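Local coordinates for protein leukotriene A-4 hydrolase (Saccharomyces cerevisiae, PDB 2XQ0) that acts as a zinc-dependent aminopeptidase that preferentially cleaves di- and tripeptides and also shows low epoxide hydrolase activity in vitro, at residues Leu37-Phe41 with Ser170-Leu175; Tyr475-Asp479 with Gly522-Lys526; Lys480-Met484 with Phe494-Phe498. Residue numbers count along the deposited sequence, not the author numbering.

Interaction 1. Residues Leu37-Phe41 with Ser170-Leu175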
loop_
_atom_site.group_PDB
_atom_site.type_symbol
_atom_site.label_atom_id
_atom_site.label_comp_id
_atom_site.label_asym_id
_atom_site.label_seq_id
_atom_site.Cartn_x
_atom_site.Cartn_y
_atom_site.Cartn_z
ATOM N N LEU A 37 -4.434 15.599 -20.955
ATOM C CA LEU A 37 -3.496 14.557 -21.343
ATOM C C LEU A 37 -3.972 13.714 -22.511
ATOM O O LEU A 37 -5.162 13.614 -22.797
ATOM C CB LEU A 37 -3.201 13.627 -20.150
ATOM C CG LEU A 37 -2.738 14.300 -18.849
ATOM C CD1 LEU A 37 -2.724 13.279 -17.709
ATOM C CD2 LEU A 37 -1.369 14.969 -19.004
ATOM N N SER A 38 -3.005 13.087 -23.167
ATOM C CA SER A 38 -3.273 12.151 -24.236
ATOM C C SER A 38 -2.408 10.911 -24.018
ATOM O O SER A 38 -1.210 11.015 -23.795
ATOM C CB SER A 38 -2.954 12.804 -25.589
ATOM O OG SER A 38 -3.249 11.915 -26.652
ATOM N N VAL A 39 -3.026 9.742 -24.099
ATOM C CA VAL A 39 -2.343 8.473 -23.910
ATOM C C VAL A 39 -2.003 7.839 -25.249
ATOM O O VAL A 39 -2.891 7.588 -26.056
ATOM C CB VAL A 39 -3.254 7.486 -23.168
ATOM C CG1 VAL A 39 -2.659 6.094 -23.200
ATOM C CG2 VAL A 39 -3.531 7.972 -21.744
ATOM N N SER A 40 -0.724 7.558 -25.471
ATOM C CA SER A 40 -0.275 6.938 -26.707
ATOM C C SER A 40 0.356 5.598 -26.412
ATOM O O SER A 40 1.491 5.549 -25.949
ATOM C CB SER A 40 0.751 7.818 -27.430
ATOM O OG SER A 40 1.271 7.147 -28.575
ATOM N N PHE A 41 -0.385 4.524 -26.695
ATOM C CA PHE A 41 0.109 3.151 -26.565
ATOM C C PHE A 41 1.192 2.884 -27.592
ATOM O O PHE A 41 2.125 2.122 -27.348
ATOM C CB PHE A 41 -1.037 2.136 -26.706
ATOM C CG PHE A 41 -2.075 2.250 -25.617
ATOM C CD1 PHE A 41 -1.874 1.646 -24.384
ATOM C CD2 PHE A 41 -3.236 2.980 -25.818
ATOM C CE1 PHE A 41 -2.816 1.764 -23.368
ATOM C CE2 PHE A 41 -4.178 3.110 -24.813
ATOM C CZ PHE A 41 -3.971 2.496 -23.585
ATOM N N SER A 170 -8.792 15.999 -18.359
ATOM C CA SER A 170 -9.297 15.436 -19.601
ATOM C C SER A 170 -8.240 14.505 -20.123
ATOM O O SER A 170 -7.069 14.880 -20.222
ATOM C CB SER A 170 -9.578 16.518 -20.634
ATOM O OG SER A 170 -10.467 17.473 -20.100
ATOM N N ILE A 171 -8.647 13.285 -20.451
ATOM C CA ILE A 171 -7.692 12.287 -20.886
ATOM C C ILE A 171 -8.169 11.664 -22.184
ATOM O O ILE A 171 -9.224 11.050 -22.242
ATOM C CB ILE A 171 -7.470 11.211 -19.828
ATOM C CG1 ILE A 171 -7.093 11.874 -18.496
ATOM C CG2 ILE A 171 -6.377 10.257 -20.274
ATOM C CD1 ILE A 171 -6.999 10.935 -17.340
ATOM N N GLU A 172 -7.390 11.852 -23.235
ATOM C CA GLU A 172 -7.736 11.271 -24.527
ATOM C C GLU A 172 -7.046 9.915 -24.640
ATOM O O GLU A 172 -5.863 9.801 -24.342
ATOM C CB GLU A 172 -7.269 12.208 -25.635
ATOM C CG GLU A 172 -7.663 11.752 -27.026
ATOM C CD GLU A 172 -7.191 12.715 -28.091
ATOM O OE1 GLU A 172 -6.216 13.456 -27.829
ATOM O OE2 GLU A 172 -7.792 12.723 -29.188
ATOM N N SER A 173 -7.788 8.895 -25.048
ATOM C CA SER A 173 -7.237 7.550 -25.220
ATOM C C SER A 173 -8.086 6.768 -26.213
ATOM O O SER A 173 -9.293 6.980 -26.291
ATOM C CB SER A 173 -7.223 6.804 -23.880
ATOM O OG SER A 173 -6.627 5.518 -24.012
ATOM N N PRO A 174 -7.466 5.852 -26.976
ATOM C CA PRO A 174 -8.292 5.003 -27.842
ATOM C C PRO A 174 -8.974 3.878 -27.077
ATOM O O PRO A 174 -9.683 3.097 -27.698
ATOM C CB PRO A 174 -7.284 4.428 -28.840
ATOM C CG PRO A 174 -5.981 4.459 -28.114
ATOM C CD PRO A 174 -6.023 5.663 -27.217
ATOM N N LEU A 175 -8.747 3.793 -25.763
ATOM C CA LEU A 175 -9.382 2.788 -24.898
ATOM C C LEU A 175 -9.930 3.463 -23.634
ATOM O O LEU A 175 -9.484 4.551 -23.280
ATOM C CB LEU A 175 -8.366 1.709 -24.502
ATOM C CG LEU A 175 -7.821 0.798 -25.611
ATOM C CD1 LEU A 175 -6.616 -0.005 -25.143
ATOM C CD2 LEU A 175 -8.911 -0.141 -26.122
#

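Interaction 2. Residues Tyr475-Asp479 with Gly522-Lys526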
loop_
_atom_site.group_PDB
_atom_site.type_symbol
_atom_site.label_atom_id
_atom_site.label_comp_id
_atom_site.label_asym_id
_atom_site.label_seq_id
_atom_site.Cartn_x
_atom_site.Cartn_y
_atom_site.Cartn_z
ATOM N N TYR A 475 -1.970 -22.839 16.218
ATOM C CA TYR A 475 -0.724 -23.151 16.901
ATOM C C TYR A 475 -0.693 -24.596 17.400
ATOM O O TYR A 475 0.311 -25.291 17.244
ATOM C CB TYR A 475 -0.502 -22.175 18.059
ATOM C CG TYR A 475 -0.187 -20.762 17.608
ATOM C CD1 TYR A 475 0.648 -20.531 16.529
ATOM C CD2 TYR A 475 -0.718 -19.662 18.270
ATOM C CE1 TYR A 475 0.943 -19.235 16.116
ATOM C CE2 TYR A 475 -0.428 -18.366 17.864
ATOM C CZ TYR A 475 0.401 -18.158 16.791
ATOM O OH TYR A 475 0.693 -16.867 16.388
ATOM N N GLN A 476 -1.779 -25.054 18.009
ATOM C CA GLN A 476 -1.832 -26.444 18.459
ATOM C C GLN A 476 -1.564 -27.457 17.345
ATOM O O GLN A 476 -0.786 -28.383 17.530
ATOM C CB GLN A 476 -3.152 -26.757 19.148
ATOM C CG GLN A 476 -3.319 -26.023 20.460
ATOM C CD GLN A 476 -4.673 -26.266 21.081
ATOM O OE1 GLN A 476 -5.269 -27.330 20.896
ATOM N NE2 GLN A 476 -5.170 -25.283 21.826
ATOM N N LEU A 477 -2.206 -27.281 16.198
ATOM C CA LEU A 477 -2.035 -28.217 15.097
ATOM C C LEU A 477 -0.611 -28.207 14.572
ATOM O O LEU A 477 -0.022 -29.270 14.373
ATOM C CB LEU A 477 -3.008 -27.923 13.955
ATOM C CG LEU A 477 -3.023 -28.954 12.823
ATOM C CD1 LEU A 477 -3.487 -30.316 13.358
ATOM C CD2 LEU A 477 -3.924 -28.487 11.694
ATOM N N ALA A 478 -0.055 -27.022 14.317
ATOM C CA ALA A 478 1.318 -26.951 13.821
ATOM C C ALA A 478 2.266 -27.664 14.781
ATOM O O ALA A 478 3.118 -28.447 14.361
ATOM C CB ALA A 478 1.758 -25.500 13.588
ATOM N N ASP A 479 2.108 -27.402 16.075
ATOM C CA ASP A 479 2.875 -28.131 17.082
ATOM C C ASP A 479 2.689 -29.650 16.927
ATOM O O ASP A 479 3.660 -30.410 16.887
ATOM C CB ASP A 479 2.479 -27.667 18.487
ATOM C CG ASP A 479 2.792 -26.195 18.729
ATOM O OD1 ASP A 479 3.545 -25.607 17.925
ATOM O OD2 ASP A 479 2.293 -25.622 19.726
ATOM N N GLY A 522 6.681 -24.960 14.196
ATOM C CA GLY A 522 5.927 -24.953 15.439
ATOM C C GLY A 522 6.011 -23.649 16.214
ATOM O O GLY A 522 6.909 -22.840 15.990
ATOM N N HIS A 523 5.068 -23.456 17.132
ATOM C CA HIS A 523 4.999 -22.256 17.957
ATOM C C HIS A 523 5.284 -22.557 19.430
ATOM O O HIS A 523 4.668 -21.974 20.323
ATOM C CB HIS A 523 3.620 -21.610 17.818
ATOM C CG HIS A 523 3.508 -20.266 18.469
ATOM N ND1 HIS A 523 2.897 -20.080 19.690
ATOM C CD2 HIS A 523 3.924 -19.042 18.064
ATOM C CE1 HIS A 523 2.943 -18.798 20.010
ATOM N NE2 HIS A 523 3.561 -18.147 19.041
ATOM N N SER A 524 6.211 -23.476 19.678
ATOM C CA SER A 524 6.653 -23.790 21.036
ATOM C C SER A 524 7.969 -24.551 20.963
ATOM O O SER A 524 8.132 -25.438 20.127
ATOM C CB SER A 524 5.609 -24.624 21.779
ATOM O OG SER A 524 5.860 -26.008 21.612
ATOM N N ASN A 525 8.903 -24.209 21.843
ATOM C CA ASN A 525 10.248 -24.770 21.778
ATOM C C ASN A 525 10.370 -26.170 22.372
ATOM O O ASN A 525 11.170 -26.397 23.278
ATOM C CB ASN A 525 11.249 -23.828 22.448
ATOM C CG ASN A 525 11.196 -22.425 21.879
ATOM O OD1 ASN A 525 10.378 -22.124 21.009
ATOM N ND2 ASN A 525 12.069 -21.555 22.370
ATOM N N LYS A 526 9.579 -27.105 21.858
ATOM C CA LYS A 526 9.689 -28.503 22.259
ATOM C C LYS A 526 10.904 -29.128 21.583
ATOM O O LYS A 526 11.690 -29.832 22.219
ATOM C CB LYS A 526 8.423 -29.275 21.885
ATOM C CG LYS A 526 7.147 -28.702 22.478
ATOM C CD LYS A 526 5.920 -29.405 21.919
ATOM C CE LYS A 526 4.638 -28.726 22.370
ATOM N NZ LYS A 526 3.442 -29.354 21.750
#

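Interaction 3. Residues Lys480-Met484 with Phe494-Phe498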
loop_
_atom_site.group_PDB
_atom_site.type_symbol
_atom_site.label_atom_id
_atom_site.label_comp_id
_atom_site.label_asym_id
_atom_site.label_seq_id
_atom_site.Cartn_x
_atom_site.Cartn_y
_atom_site.Cartn_z
ATOM N N LYS A 480 1.439 -30.085 16.815
ATOM C CA LYS A 480 1.113 -31.506 16.678
ATOM C C LYS A 480 1.772 -32.134 15.446
ATOM O O LYS A 480 2.303 -33.246 15.516
ATOM C CB LYS A 480 -0.404 -31.700 16.620
ATOM C CG LYS A 480 -0.855 -33.157 16.661
ATOM C CD LYS A 480 -2.369 -33.278 16.404
ATOM C CE LYS A 480 -2.816 -34.740 16.327
ATOM N NZ LYS A 480 -4.246 -34.902 15.914
ATOM N N TRP A 481 1.729 -31.427 14.319
ATOM C CA TRP A 481 2.400 -31.876 13.103
ATOM C C TRP A 481 3.897 -31.980 13.303
ATOM O O TRP A 481 4.511 -32.949 12.863
ATOM C CB TRP A 481 2.092 -30.964 11.905
ATOM C CG TRP A 481 0.932 -31.465 11.117
ATOM C CD1 TRP A 481 -0.368 -31.046 11.199
ATOM C CD2 TRP A 481 0.952 -32.534 10.167
ATOM N NE1 TRP A 481 -1.155 -31.771 10.329
ATOM C CE2 TRP A 481 -0.366 -32.694 9.689
ATOM C CE3 TRP A 481 1.957 -33.374 9.674
ATOM C CZ2 TRP A 481 -0.697 -33.652 8.734
ATOM C CZ3 TRP A 481 1.629 -34.312 8.729
ATOM C CH2 TRP A 481 0.313 -34.450 8.269
ATOM N N VAL A 482 4.492 -30.981 13.949
ATOM C CA VAL A 482 5.936 -31.013 14.169
ATOM C C VAL A 482 6.329 -32.237 14.984
ATOM O O VAL A 482 7.345 -32.882 14.713
ATOM C CB VAL A 482 6.449 -29.722 14.849
ATOM C CG1 VAL A 482 7.912 -29.873 15.220
ATOM C CG2 VAL A 482 6.280 -28.531 13.914
ATOM N N GLU A 483 5.501 -32.566 15.972
ATOM C CA GLU A 483 5.772 -33.678 16.876
ATOM C C GLU A 483 5.612 -35.025 16.174
ATOM O O GLU A 483 6.485 -35.885 16.251
ATOM C CB GLU A 483 4.818 -33.608 18.079
ATOM C CG GLU A 483 5.369 -34.227 19.364
ATOM C CD GLU A 483 6.483 -33.390 19.990
ATOM O OE1 GLU A 483 7.048 -32.517 19.292
ATOM O OE2 GLU A 483 6.792 -33.604 21.183
ATOM N N MET A 484 4.481 -35.198 15.495
ATOM C CA MET A 484 4.130 -36.461 14.866
ATOM C C MET A 484 5.043 -36.824 13.694
ATOM O O MET A 484 5.185 -37.997 13.346
ATOM C CB MET A 484 2.666 -36.433 14.428
ATOM C CG MET A 484 1.698 -36.376 15.599
ATOM S SD MET A 484 1.956 -37.768 16.725
ATOM C CE MET A 484 1.487 -37.012 18.292
ATOM N N PHE A 494 -0.047 -41.538 9.545
ATOM C CA PHE A 494 -0.467 -40.150 9.529
ATOM C C PHE A 494 -1.978 -39.984 9.368
ATOM O O PHE A 494 -2.586 -39.135 10.018
ATOM C CB PHE A 494 0.302 -39.377 8.458
ATOM C CG PHE A 494 1.705 -39.031 8.868
ATOM C CD1 PHE A 494 2.772 -39.812 8.472
ATOM C CD2 PHE A 494 1.951 -37.930 9.671
ATOM C CE1 PHE A 494 4.058 -39.494 8.855
ATOM C CE2 PHE A 494 3.239 -37.612 10.056
ATOM C CZ PHE A 494 4.289 -38.391 9.649
ATOM N N ARG A 495 -2.583 -40.798 8.509
ATOM C CA ARG A 495 -4.023 -40.709 8.275
ATOM C C ARG A 495 -4.813 -41.098 9.521
ATOM O O ARG A 495 -5.947 -40.661 9.705
ATOM C CB ARG A 495 -4.443 -41.586 7.092
ATOM C CG ARG A 495 -3.862 -41.152 5.767
ATOM C CD ARG A 495 -4.876 -41.327 4.655
ATOM N NE ARG A 495 -4.245 -41.381 3.341
ATOM C CZ ARG A 495 -3.863 -42.507 2.745
ATOM N NH1 ARG A 495 -4.050 -43.674 3.348
ATOM N NH2 ARG A 495 -3.295 -42.467 1.548
ATOM N N SER A 496 -4.208 -41.923 10.369
ATOM C CA SER A 496 -4.831 -42.291 11.640
ATOM C C SER A 496 -4.797 -41.145 12.645
ATOM O O SER A 496 -5.704 -41.010 13.456
ATOM C CB SER A 496 -4.178 -43.538 12.232
ATOM O OG SER A 496 -4.437 -44.665 11.414
ATOM N N GLU A 497 -3.757 -40.317 12.585
ATOM C CA GLU A 497 -3.651 -39.155 13.474
ATOM C C GLU A 497 -4.360 -37.922 12.911
ATOM O O GLU A 497 -4.981 -37.142 13.647
ATOM C CB GLU A 497 -2.176 -38.816 13.731
ATOM C CG GLU A 497 -1.655 -39.257 15.086
ATOM C CD GLU A 497 -2.264 -38.472 16.238
ATOM O OE1 GLU A 497 -3.402 -38.783 16.639
ATOM O OE2 GLU A 497 -1.606 -37.540 16.744
ATOM N N PHE A 498 -4.265 -37.741 11.599
ATOM C CA PHE A 498 -4.712 -36.502 10.979
ATOM C C PHE A 498 -5.812 -36.743 9.955
ATOM O O PHE A 498 -5.824 -37.766 9.288
ATOM C CB PHE A 498 -3.529 -35.831 10.269
ATOM C CG PHE A 498 -2.393 -35.458 11.195
ATOM C CD1 PHE A 498 -2.481 -34.333 12.010
ATOM C CD2 PHE A 498 -1.229 -36.212 11.233
ATOM C CE1 PHE A 498 -1.430 -33.980 12.857
ATOM C CE2 PHE A 498 -0.167 -35.859 12.077
ATOM C CZ PHE A 498 -0.270 -34.742 12.887
#

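Interaction 1. Residues Leu37-Phe41 with Ser170-Leu175
Strand 37-40 and strand 170-172 run side by side in the same direction, their axes 4.6 Å apart at closest approach and their directions differing by 25°. Parallel bridges pair L37 with I171 and S38 with E172. Three main-chain hydrogen bonds close the ladder: L37 N to S170 O at 2.8 Å, E172 N to L37 O at 2.9 Å, and V39 N to E172 O at 2.8 Å. All three are nearly straight, and I171 CA and S38 CA make CA-H...O contacts with L37 O (3.4 Å) and E172 O (3.5 Å). L37 and I171 turn to one face of the sheet, where buried, branched aliphatic groups suit the interior; V39 CG2 meets I171 CG2 at 3.9 Å, and L37 and V39 also pack on I46 of the next strand. On the other face lie S38 and E172, polar residues fit for a more open surface. Beyond the paired region F41 points over to 173-175: its ring edge meets S173 OG (3.5 Å from CE2) and P174 CG (3.9 Å from CD2), while CZ approaches L175 CD1 at 4.0 Å. S173 is small enough to sit at the edge of the F41 ring, and its hydroxyl is hydrogen-bonded to S211 OG. With strand 28-40 antiparallel to 45-56 on its far side, this parallel pairing lies inside the large mixed β-sheet of the peptidase M1 N-terminal domain.

Interaction 2. Residues Tyr475-Asp479 with Gly522-Lys526
Helix-to-loop packing on the surface of the C-terminal helical region joins the loop after helix 508-519 to the flank of helix 469-484. D479 supplies its polar half: OD1 accepts a hydrogen bond from H523 N at 2.8 Å, and the short, acidic side chain is just long enough to meet the amide of a loop residue. G522 lets the loop pass this close, with its CA 3.5 Å from D479 OD1. A CB here would crowd that oxygen, and the backbone angles of 100°/162° by themselves call for glycine, since a CB would also jam against the preceding carbonyl. One turn back along the helix, Y475 provides the aromatic half. Its ring and that of H523 form a face-to-face stack, with centroids 3.8 Å apart and planes at 14°, and Y475 CD1 lies 3.4 Å from H523 CB. The i, i+4 spacing, seen in the D479 N to Y475 O bond of 3.0 Å, brings both residues onto the same side of the helix. The contact lies away from the zinc site; helix 508-519 runs close by, its T517 touching both Y475 and A478. Farther along the loop, the poorly ordered K526 stretches back until NZ is 3.8 Å from D479 CB and 4.4 Å from D479 OD2, beyond a salt bridge; the end of this side chain is not well fixed, and any attraction between the charges is weak at most.

Interaction 3. Residues Lys480-Met484 with Phe494-Phe498
F498 is the residue most deeply engaged here, and W481 is its chief partner. Their rings form an offset stack: the five-membered ring of W481 and the phenyl ring of F498 have centroids 3.8 Å apart and planes at 13°, with W481 NE1 only 3.3 Å from F498 CD1. Broad, flat side chains suit this place because they bridge backbones whose CA atoms are still 8.7 Å apart. The indole NE1 has its own partner, a hydrogen bond to Y547 OH, so a tryptophan can be buried here with its polar atom satisfied. F494 adds a third ring. It lies nearly parallel to the six-membered ring of W481, at 9°, but slid aside, with centroids 5.7 Å apart and W481 CZ3 to F494 CD2 at 3.8 Å. The three rings form an aromatic cluster between two consecutive helices of the C-terminal helical region, where the chain leaves helix 469-484, turns, and packs helix 491-497 against its end. Helix 537-546 lines the cluster as well, L543 touching W481 and I546 touching F498. M484 comes next in buried area: its CB meets the edge of the F498 ring at CZ, 3.7 Å away, and its flexible thioether brings CE to 3.5 Å from E497 OE2. K480 reaches across the more open side with an extended chain, packing CD 3.7 Å from F498 CE1 on the way to its charged end. There NZ donates a hydrogen bond to E497 O at 3.3 Å and forms a long salt bridge with E497 OE2 at 3.8 Å.

Interaction 1 comes first along the chain and belongs to the β-sheet of the N-terminal domain; interactions 2 and 3 lie on the opposite side of the chain's centre, their centres about 55 and 59 Å from that of interaction 1. The latter two share helix 469-484, which gives 475-479 to one and the following 480-484 to the other, and their centres are about 12 Å apart. Interaction 3 is nested inside the loop that interaction 2 closes, so a short-range helix-to-helix contact sits within a longer-range helix-to-loop contact. They touch directly: G522 N packs on V482 CG2 at 3.6 Å, and L477 CD1 on F498 CE1 at 4.2 Å. One helix thus joins both, while interaction 1 touches neither.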